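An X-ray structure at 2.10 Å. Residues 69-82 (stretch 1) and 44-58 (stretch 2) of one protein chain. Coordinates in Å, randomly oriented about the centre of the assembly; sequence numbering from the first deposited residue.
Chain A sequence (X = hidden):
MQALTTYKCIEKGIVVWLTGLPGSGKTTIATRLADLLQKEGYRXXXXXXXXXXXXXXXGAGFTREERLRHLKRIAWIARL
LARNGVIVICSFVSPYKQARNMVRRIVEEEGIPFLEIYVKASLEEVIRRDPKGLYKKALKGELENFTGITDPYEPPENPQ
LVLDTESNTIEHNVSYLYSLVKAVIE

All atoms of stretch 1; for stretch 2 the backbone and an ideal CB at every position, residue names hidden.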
# COMPACT_ATOMS: atom_id res chain seq x y z
N ARG A 69 3.91 -13.35 1.04
CA ARG A 69 3.11 -12.42 1.83
C ARG A 69 3.35 -11.01 1.32
O ARG A 69 2.44 -10.20 1.22
CB ARG A 69 3.53 -12.45 3.30
CG ARG A 69 2.65 -13.27 4.20
CD ARG A 69 2.98 -13.04 5.67
NE ARG A 69 1.99 -13.67 6.53
CZ ARG A 69 1.77 -14.98 6.60
NH1 ARG A 69 2.48 -15.82 5.85
NH2 ARG A 69 0.84 -15.46 7.41
N HIS A 70 4.61 -10.74 0.99
CA HIS A 70 5.06 -9.45 0.51
C HIS A 70 4.45 -9.11 -0.84
O HIS A 70 3.89 -8.03 -1.02
CB HIS A 70 6.58 -9.49 0.46
CG HIS A 70 7.21 -8.51 -0.46
ND1 HIS A 70 7.19 -7.15 -0.22
CD2 HIS A 70 7.97 -8.69 -1.56
CE1 HIS A 70 7.91 -6.54 -1.15
NE2 HIS A 70 8.40 -7.45 -1.97
N LEU A 71 4.53 -10.05 -1.78
CA LEU A 71 4.00 -9.86 -3.11
C LEU A 71 2.48 -9.68 -3.11
O LEU A 71 1.94 -8.88 -3.88
CB LEU A 71 4.41 -11.03 -4.01
CG LEU A 71 5.93 -11.09 -4.26
CD1 LEU A 71 6.29 -12.35 -5.05
CD2 LEU A 71 6.38 -9.83 -5.03
N LYS A 72 1.79 -10.43 -2.27
CA LYS A 72 0.34 -10.31 -2.19
C LYS A 72 0.04 -8.89 -1.67
O LYS A 72 -0.91 -8.24 -2.09
CB LYS A 72 -0.22 -11.35 -1.22
CG LYS A 72 -1.70 -11.13 -0.90
CD LYS A 72 -2.22 -12.22 0.02
CE LYS A 72 -3.74 -12.11 0.19
NZ LYS A 72 -4.28 -13.17 1.11
N ARG A 73 0.86 -8.44 -0.75
CA ARG A 73 0.69 -7.12 -0.18
C ARG A 73 0.89 -6.06 -1.24
O ARG A 73 0.12 -5.10 -1.32
CB ARG A 73 1.70 -6.93 0.94
CG ARG A 73 1.65 -5.58 1.55
CD ARG A 73 2.17 -5.69 2.95
NE ARG A 73 3.57 -6.01 2.92
CZ ARG A 73 4.14 -6.91 3.71
NH1 ARG A 73 3.43 -7.59 4.61
NH2 ARG A 73 5.43 -7.11 3.60
N ILE A 74 1.92 -6.23 -2.06
CA ILE A 74 2.18 -5.27 -3.14
C ILE A 74 1.02 -5.26 -4.11
O ILE A 74 0.61 -4.20 -4.58
CB ILE A 74 3.47 -5.63 -3.91
CG1 ILE A 74 4.69 -5.42 -3.01
CG2 ILE A 74 3.57 -4.77 -5.17
CD1 ILE A 74 4.75 -4.02 -2.38
N ALA A 75 0.48 -6.44 -4.42
CA ALA A 75 -0.64 -6.58 -5.34
C ALA A 75 -1.86 -5.77 -4.83
O ALA A 75 -2.60 -5.17 -5.59
CB ALA A 75 -1.01 -8.05 -5.46
N TRP A 76 -2.07 -5.76 -3.54
CA TRP A 76 -3.20 -5.02 -3.03
C TRP A 76 -3.01 -3.52 -3.09
O TRP A 76 -3.95 -2.80 -3.43
CB TRP A 76 -3.51 -5.47 -1.62
CG TRP A 76 -4.48 -6.61 -1.67
CD1 TRP A 76 -4.20 -7.94 -1.57
CD2 TRP A 76 -5.89 -6.51 -1.87
NE1 TRP A 76 -5.35 -8.67 -1.70
CE2 TRP A 76 -6.40 -7.82 -1.89
CE3 TRP A 76 -6.76 -5.43 -2.05
CZ2 TRP A 76 -7.77 -8.08 -2.07
CZ3 TRP A 76 -8.12 -5.69 -2.23
CH2 TRP A 76 -8.61 -7.01 -2.24
N ILE A 77 -1.80 -3.07 -2.76
CA ILE A 77 -1.46 -1.66 -2.79
C ILE A 77 -1.59 -1.19 -4.24
O ILE A 77 -2.12 -0.12 -4.51
CB ILE A 77 -0.02 -1.42 -2.31
CG1 ILE A 77 0.10 -1.85 -0.84
CG2 ILE A 77 0.38 0.03 -2.54
CD1 ILE A 77 1.55 -1.81 -0.26
N ALA A 78 -1.12 -2.01 -5.16
CA ALA A 78 -1.21 -1.68 -6.58
C ALA A 78 -2.67 -1.62 -7.03
O ALA A 78 -3.06 -0.76 -7.79
CB ALA A 78 -0.47 -2.73 -7.41
N ARG A 79 -3.48 -2.55 -6.55
CA ARG A 79 -4.89 -2.59 -6.92
C ARG A 79 -5.62 -1.34 -6.40
O ARG A 79 -6.40 -0.71 -7.13
CB ARG A 79 -5.50 -3.89 -6.37
CG ARG A 79 -7.02 -3.95 -6.36
CD ARG A 79 -7.47 -5.37 -5.98
NE ARG A 79 -8.91 -5.48 -5.73
CZ ARG A 79 -9.55 -6.63 -5.52
NH1 ARG A 79 -8.90 -7.79 -5.53
NH2 ARG A 79 -10.86 -6.63 -5.29
N LEU A 80 -5.36 -0.97 -5.15
CA LEU A 80 -5.98 0.21 -4.57
C LEU A 80 -5.59 1.47 -5.34
O LEU A 80 -6.43 2.31 -5.63
CB LEU A 80 -5.57 0.37 -3.11
CG LEU A 80 -6.54 -0.06 -2.02
CD1 LEU A 80 -7.26 -1.32 -2.39
CD2 LEU A 80 -5.75 -0.23 -0.72
N LEU A 81 -4.32 1.61 -5.66
CA LEU A 81 -3.90 2.81 -6.39
C LEU A 81 -4.53 2.83 -7.78
O LEU A 81 -5.08 3.85 -8.23
CB LEU A 81 -2.37 2.86 -6.50
CG LEU A 81 -1.57 3.23 -5.23
CD1 LEU A 81 -0.09 2.85 -5.40
CD2 LEU A 81 -1.70 4.72 -4.95
N ALA A 82 -4.47 1.69 -8.46
CA ALA A 82 -4.99 1.61 -9.81
C ALA A 82 -6.49 1.84 -9.92
O ALA A 82 -6.95 2.46 -10.88
CB ALA A 82 -4.59 0.27 -10.44
N UNK A 44 1.26 8.63 -11.52
CA UNK A 44 2.07 7.41 -11.59
C UNK A 44 2.78 7.11 -10.27
O UNK A 44 3.17 8.03 -9.54
CB UNK A 44 3.10 7.53 -12.71
N UNK A 45 2.91 5.83 -9.95
CA UNK A 45 3.65 5.41 -8.77
C UNK A 45 4.50 4.24 -9.16
O UNK A 45 4.02 3.31 -9.80
CB UNK A 45 2.72 5.06 -7.61
N UNK A 46 5.77 4.31 -8.79
CA UNK A 46 6.70 3.24 -9.08
C UNK A 46 6.92 2.55 -7.75
O UNK A 46 7.32 3.19 -6.78
CB UNK A 46 8.00 3.74 -9.70
N UNK A 47 6.62 1.25 -7.68
CA UNK A 47 6.82 0.49 -6.47
C UNK A 47 7.93 -0.50 -6.76
O UNK A 47 7.88 -1.22 -7.76
CB UNK A 47 5.54 -0.21 -6.01
N UNK A 48 8.96 -0.51 -5.92
CA UNK A 48 10.06 -1.45 -6.11
C UNK A 48 10.53 -2.00 -4.77
O UNK A 48 10.07 -1.56 -3.72
CB UNK A 48 11.22 -0.78 -6.84
N UNK A 49 11.43 -2.98 -4.81
CA UNK A 49 11.92 -3.60 -3.59
C UNK A 49 12.66 -2.70 -2.62
O UNK A 49 12.46 -2.78 -1.41
CB UNK A 49 12.84 -4.76 -3.97
N UNK A 50 13.51 -1.83 -3.14
CA UNK A 50 14.25 -0.93 -2.28
C UNK A 50 13.29 -0.02 -1.50
O UNK A 50 13.50 0.26 -0.33
CB UNK A 50 15.23 -0.10 -3.11
N UNK A 51 12.23 0.42 -2.16
CA UNK A 51 11.25 1.27 -1.47
C UNK A 51 10.52 0.44 -0.44
O UNK A 51 10.45 0.80 0.73
CB UNK A 51 10.26 1.90 -2.45
N UNK A 52 9.97 -0.69 -0.88
CA UNK A 52 9.21 -1.57 0.01
C UNK A 52 9.99 -2.00 1.24
O UNK A 52 9.44 -2.08 2.34
CB UNK A 52 8.75 -2.81 -0.76
N UNK A 53 11.27 -2.29 1.05
CA UNK A 53 12.14 -2.76 2.11
C UNK A 53 12.21 -1.83 3.31
O UNK A 53 12.45 -2.28 4.43
CB UNK A 53 13.55 -2.97 1.55
N UNK A 54 12.01 -0.53 3.10
CA UNK A 54 12.07 0.38 4.23
C UNK A 54 10.70 0.94 4.58
O UNK A 54 10.59 1.84 5.42
CB UNK A 54 13.04 1.52 3.93
N UNK A 55 9.64 0.42 3.96
CA UNK A 55 8.32 0.97 4.24
C UNK A 55 7.22 -0.05 4.55
O UNK A 55 6.94 -0.34 5.70
CB UNK A 55 7.88 1.81 3.04
N UNK A 56 6.60 -0.59 3.50
CA UNK A 56 5.49 -1.52 3.68
C UNK A 56 5.86 -2.96 3.99
O UNK A 56 5.05 -3.72 4.52
CB UNK A 56 4.63 -1.51 2.41
N UNK A 57 7.08 -3.34 3.66
CA UNK A 57 7.54 -4.70 3.90
C UNK A 57 8.88 -4.63 4.62
O UNK A 57 9.74 -5.48 4.42
CB UNK A 57 7.65 -5.49 2.59
N UNK A 58 9.04 -3.64 5.49
CA UNK A 58 10.30 -3.41 6.20
C UNK A 58 10.93 -4.50 7.08
O UNK A 58 12.16 -4.52 7.21
CB UNK A 58 10.09 -2.19 7.10

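Positions 44 to 48 form a strand, nearly antiparallel to helix 69-82; because strand side chains alternate, positions 45 and 47 meet the helix and 44 and 46 do not. Position 44 is out of its reach, and extended backbone angles favour a beta-branched residue without demanding one; it is Val44. At position 45 CA-to-CB points toward the helix, and the ideal CB lies 4.2 Å from Leu81 CD1. An aliphatic residue would suit, as would a longer chain whose methylenes cover the leucine while its polar end goes elsewhere. The residue is Glu45: its CB packs against Leu81 CD1 at 4.2 Å, and its carboxylate is hydrogen-bonded elsewhere in the structure. Position 46 again has no helix atom near, and Val46 suits the strand.

Position 47 points toward the helix, its ideal CB 5.0 Å from Ile74 CG2, with Ile77 and Leu81 nearby. That gap calls for a medium or large apolar chain. Leu47 fills it: its CD1 lies 4.1 Å from Ile77 CG2 and 4.5 Å from both Ile74 CG2 and Leu81 CD1.

Position 48 points away and immediately precedes a helical turn, where Asp, Asn, Ser or Thr can accept from a free backbone NH. Asp48 caps it, the backbone N of position 51 donating to Asp48 OD1 at 3.0 Å. Position 49 has helical angles and room for a CB, so Gly49 is not forced by stretch 1. Position 50 is out of reach, so stretch 1 does not choose among residues; it is Asp50.

Position 51 points sideways, so only a long side chain could return to Ile74. Trp51 does, presenting its ring edge to the isoleucine, CZ3 to Ile74 CD1 at 4.3 Å. Position 52 is tighter: its ideal CB is 3.8 Å from His70 CE1 and 4.5 Å from Ile74 CD1, which favours a small residue. Ala52 supplies just that methyl.

Stretch 1 sets no limit at positions 53 to 55, so many residues would do; a short hydroxyl at 54 or 55 can bond a backbone carbonyl. Arg53 pairs by charge with Asp50, Thr54 makes a weak bond to Trp51 O, and Thr55 OG1 donates to Trp51 O at 3.0 Å.

Position 56 points toward Ile77, with Ile74 and Arg73 close by, so a compact branched apolar residue fits. Val56 sets CG1 3.9 Å from Ile77 CD1 and CG2 4.2 Å from Ile74 CD1.

Position 57 faces two nitrogens, Arg73 NH2 and His70 ND1, so close to its ideal CB that a short oxygen-bearing chain is best. Ser57 OG accepts from Arg73 NH2 at 2.7 Å and Arg73 NE at 3.2 Å, and hydrogen-bonds His70 ND1 at 2.8 Å. Position 58 points away, unconstrained by stretch 1, so polar or charged chains are among many that would do; it is Glu58, its carboxylate hydrogen-bonded elsewhere in the structure.

Stretch 2 44-58: VEVLDGDWARTTVSE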
# COMPACT_ATOMS: atom_id res chain seq x y z
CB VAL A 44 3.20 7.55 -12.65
CG1 VAL A 44 3.90 6.21 -12.84
CG2 VAL A 44 2.62 8.05 -13.98
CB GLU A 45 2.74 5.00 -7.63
CG GLU A 45 1.97 6.15 -7.03
CD GLU A 45 2.88 7.08 -6.25
OE1 GLU A 45 4.04 6.71 -5.99
OE2 GLU A 45 2.42 8.16 -5.87
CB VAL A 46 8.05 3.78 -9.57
CG1 VAL A 46 9.03 2.65 -9.70
CG2 VAL A 46 7.90 4.49 -10.89
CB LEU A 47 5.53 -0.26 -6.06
CG LEU A 47 4.24 0.57 -5.92
CD1 LEU A 47 3.06 -0.34 -5.62
CD2 LEU A 47 4.38 1.60 -4.81
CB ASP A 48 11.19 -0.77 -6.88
CG ASP A 48 11.72 0.47 -6.17
OD1 ASP A 48 12.37 0.32 -5.12
OD2 ASP A 48 11.45 1.59 -6.65
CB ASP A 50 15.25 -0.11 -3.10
CG ASP A 50 16.47 -0.94 -3.52
OD1 ASP A 50 16.47 -2.17 -3.31
OD2 ASP A 50 17.44 -0.36 -4.07
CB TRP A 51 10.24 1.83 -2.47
CG TRP A 51 9.00 2.36 -1.82
CD1 TRP A 51 8.86 3.55 -1.16
CD2 TRP A 51 7.73 1.70 -1.74
NE1 TRP A 51 7.57 3.66 -0.66
CE2 TRP A 51 6.86 2.54 -1.01
CE3 TRP A 51 7.24 0.47 -2.21
CZ2 TRP A 51 5.53 2.20 -0.73
CZ3 TRP A 51 5.92 0.14 -1.94
CH2 TRP A 51 5.08 1.00 -1.21
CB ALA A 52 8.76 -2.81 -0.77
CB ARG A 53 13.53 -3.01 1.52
CG ARG A 53 14.49 -3.74 2.43
CD ARG A 53 15.83 -3.87 1.73
NE ARG A 53 16.12 -2.67 0.96
CZ ARG A 53 17.31 -2.34 0.47
NH1 ARG A 53 18.36 -3.14 0.68
NH2 ARG A 53 17.45 -1.22 -0.23
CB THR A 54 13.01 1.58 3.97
OG1 THR A 54 12.54 2.32 2.84
CG2 THR A 54 14.43 1.09 3.70
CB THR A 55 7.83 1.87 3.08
OG1 THR A 55 7.68 1.08 1.89
CG2 THR A 55 8.84 3.02 2.84
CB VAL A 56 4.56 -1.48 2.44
CG1 VAL A 56 4.04 -0.05 2.24
CG2 VAL A 56 5.30 -1.93 1.19
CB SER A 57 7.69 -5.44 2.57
OG SER A 57 6.51 -5.35 1.81
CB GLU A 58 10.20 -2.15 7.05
CG GLU A 58 11.52 -1.76 7.70
CD GLU A 58 11.44 -0.45 8.45
OE1 GLU A 58 12.37 0.37 8.30
OE2 GLU A 58 10.46 -0.23 9.20
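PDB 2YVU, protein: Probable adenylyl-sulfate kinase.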